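Local coordinates for oxidoreductase protein (PDB 5UI9) that probably carries out NAD-dependent oxidation or reduction of a small hydroxy-acid substrate, as a member of the GFO/IDH/MocA oxidoreductase family, at residues N19-W24 and K44-Q49. Sequence-based numbering, arbitrary orientation.
With MG (magnesium ion), chain E.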
loop_
_atom_site.group_PDB
_atom_site.type_symbol
_atom_site.label_atom_id
_atom_site.label_comp_id
_atom_site.label_asym_id
_atom_site.label_seq_id
_atom_site.Cartn_x
_atom_site.Cartn_y
_atom_site.Cartn_z
ATOM N N ASN A 19 -13.685 -28.472 -8.973
ATOM C CA ASN A 19 -14.484 -27.245 -9.127
ATOM C C ASN A 19 -14.813 -26.977 -10.587
ATOM O O ASN A 19 -15.922 -26.570 -10.903
ATOM C CB ASN A 19 -13.774 -26.013 -8.560
ATOM C CG ASN A 19 -13.504 -26.122 -7.078
ATOM O OD1 ASN A 19 -14.423 -26.271 -6.277
ATOM N ND2 ASN A 19 -12.232 -26.050 -6.706
ATOM N N GLN A 20 -13.836 -27.183 -11.464
ATOM C CA GLN A 20 -14.036 -26.973 -12.897
ATOM C C GLN A 20 -15.059 -27.964 -13.462
ATOM O O GLN A 20 -15.908 -27.580 -14.266
ATOM C CB GLN A 20 -12.700 -27.026 -13.653
ATOM C CG GLN A 20 -11.799 -25.850 -13.298
ATOM C CD GLN A 20 -10.444 -25.856 -13.971
ATOM O OE1 GLN A 20 -9.451 -25.470 -13.354
ATOM N NE2 GLN A 20 -10.391 -26.264 -15.237
ATOM N N MET A 21 -14.994 -29.214 -12.996
ATOM C CA MET A 21 -15.971 -30.252 -13.355
ATOM C C MET A 21 -17.392 -29.945 -12.881
ATOM O O MET A 21 -18.348 -30.127 -13.645
ATOM C CB MET A 21 -15.534 -31.623 -12.812
ATOM C CG MET A 21 -14.295 -32.200 -13.483
ATOM S SD MET A 21 -14.458 -32.559 -15.247
ATOM C CE MET A 21 -15.690 -33.871 -15.204
ATOM N N HIS A 22 -17.540 -29.491 -11.634
ATOM C CA HIS A 22 -18.850 -29.037 -11.143
ATOM C C HIS A 22 -19.375 -27.921 -12.034
ATOM O O HIS A 22 -20.521 -27.966 -12.488
ATOM C CB HIS A 22 -18.786 -28.509 -9.704
ATOM C CG HIS A 22 -18.757 -29.574 -8.650
ATOM N ND1 HIS A 22 -19.773 -30.490 -8.491
ATOM C CD2 HIS A 22 -17.866 -29.829 -7.663
ATOM C CE1 HIS A 22 -19.492 -31.285 -7.474
ATOM N NE2 HIS A 22 -18.340 -30.905 -6.954
ATOM N N ALA A 23 -18.523 -26.929 -12.292
ATOM C CA ALA A 23 -18.913 -25.772 -13.105
ATOM C C ALA A 23 -19.305 -26.142 -14.541
ATOM O O ALA A 23 -20.255 -25.578 -15.079
ATOM C CB ALA A 23 -17.808 -24.729 -13.115
ATOM N N TRP A 24 -18.588 -27.082 -15.151
ATOM C CA TRP A 24 -18.927 -27.519 -16.518
ATOM C C TRP A 24 -20.334 -28.112 -16.617
ATOM O O TRP A 24 -20.996 -27.959 -17.642
ATOM C CB TRP A 24 -17.903 -28.516 -17.076
ATOM C CG TRP A 24 -16.622 -27.894 -17.526
ATOM C CD1 TRP A 24 -15.374 -28.204 -17.088
ATOM C CD2 TRP A 24 -16.455 -26.874 -18.517
ATOM N NE1 TRP A 24 -14.440 -27.435 -17.728
ATOM C CE2 TRP A 24 -15.077 -26.608 -18.611
ATOM C CE3 TRP A 24 -17.338 -26.148 -19.323
ATOM C CZ2 TRP A 24 -14.559 -25.649 -19.475
ATOM C CZ3 TRP A 24 -16.823 -25.199 -20.182
ATOM C CH2 TRP A 24 -15.447 -24.957 -20.255
ATOM N N LYS A 44 -10.198 -42.380 -11.413
ATOM C CA LYS A 44 -11.307 -43.161 -10.846
ATOM C C LYS A 44 -12.258 -42.278 -10.019
ATOM O O LYS A 44 -13.474 -42.317 -10.210
ATOM C CB LYS A 44 -10.742 -44.285 -9.962
ATOM C CG LYS A 44 -11.741 -45.317 -9.452
ATOM C CD LYS A 44 -12.253 -46.222 -10.566
ATOM C CE LYS A 44 -12.783 -47.544 -10.024
ATOM N NZ LYS A 44 -13.764 -47.353 -8.920
ATOM N N LEU A 45 -11.691 -41.490 -9.110
ATOM C CA LEU A 45 -12.475 -40.672 -8.184
ATOM C C LEU A 45 -13.305 -39.618 -8.923
ATOM O O LEU A 45 -14.516 -39.519 -8.714
ATOM C CB LEU A 45 -11.552 -40.020 -7.149
ATOM C CG LEU A 45 -12.181 -39.410 -5.892
ATOM C CD1 LEU A 45 -11.309 -39.692 -4.673
ATOM C CD2 LEU A 45 -12.423 -37.910 -6.042
ATOM N N VAL A 46 -12.655 -38.860 -9.803
ATOM C CA VAL A 46 -13.324 -37.810 -10.576
ATOM C C VAL A 46 -14.262 -38.398 -11.636
ATOM O O VAL A 46 -15.352 -37.864 -11.865
ATOM C CB VAL A 46 -12.295 -36.826 -11.200
ATOM C CG1 VAL A 46 -12.952 -35.863 -12.186
ATOM C CG2 VAL A 46 -11.582 -36.061 -10.090
ATOM N N GLY A 47 -13.846 -39.489 -12.276
ATOM C CA GLY A 47 -14.697 -40.176 -13.251
ATOM C C GLY A 47 -15.998 -40.683 -12.643
ATOM O O GLY A 47 -17.071 -40.477 -13.212
ATOM N N ASP A 48 -15.898 -41.329 -11.479
ATOM C CA ASP A 48 -17.075 -41.841 -10.757
ATOM C C ASP A 48 -17.969 -40.719 -10.229
ATOM O O ASP A 48 -19.186 -40.772 -10.389
ATOM C CB ASP A 48 -16.662 -42.758 -9.595
ATOM C CG ASP A 48 -16.114 -44.109 -10.065
ATOM O OD1 ASP A 48 -16.190 -44.422 -11.269
ATOM O OD2 ASP A 48 -15.601 -44.866 -9.216
ATOM N N GLN A 49 -17.358 -39.711 -9.611
ATOM C CA GLN A 49 -18.095 -38.568 -9.068
ATOM C C GLN A 49 -18.974 -37.879 -10.120
ATOM O O GLN A 49 -20.132 -37.567 -9.847
ATOM C CB GLN A 49 -17.123 -37.551 -8.441
ATOM C CG GLN A 49 -17.794 -36.389 -7.711
ATOM C CD GLN A 49 -16.807 -35.500 -6.971
ATOM O OE1 GLN A 49 -15.589 -35.693 -7.039
ATOM N NE2 GLN A 49 -17.330 -34.513 -6.267
HETATM MG MG MG E . -22.972 -28.138 -18.905
HETATM O O HOH W 1 -25.043 -28.791 -19.757
#
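Met21 and Val46 make the apolar half of a sparse meeting between 19-24 and 44-49, on helices 17-26 and 40-50, which follow the first two strands of the Rossmann fold. Met21 CG lies 4.1 Å from Val46 CG1, the methyl that stands anti to the backbone N (chi1 171°). Beyond CG the methionine chain bends twice, and CG, rather than the SD or CE end, makes the closest approach to Val46. Both side chains also touch Ile35 of strand 30-36, so sheet and helices share one apolar layer.

The polar half involves no hydrogen bond. Gln49 starts with CG anti to its own N (chi1 -174°) and stays extended, which carries its amide across to the imidazole of His22. NE2 of Gln49 sits 3.8 Å from NE2 of His22, with ring and amide planes 82° apart. Phe50, the last residue of helix 40-50, meets the His22 ring edge-to-face, and Trp283 stacks on it.

Charge and metal stay within each helix or turn to other neighbours: Lys44 NZ forms a salt bridge with Asp48 OD2 (3.1 Å), and OD1 of the same carboxylate pairs with Arg55, while Trp24 O binds magnesium at 2.4 Å, alongside the carbonyls of Val27 and Ala30. Lacking directional bonds, the contact rests on van der Waals packing and one polar approach, with Ile35 packed against the apolar pair and Phe50 and Trp283 against His22.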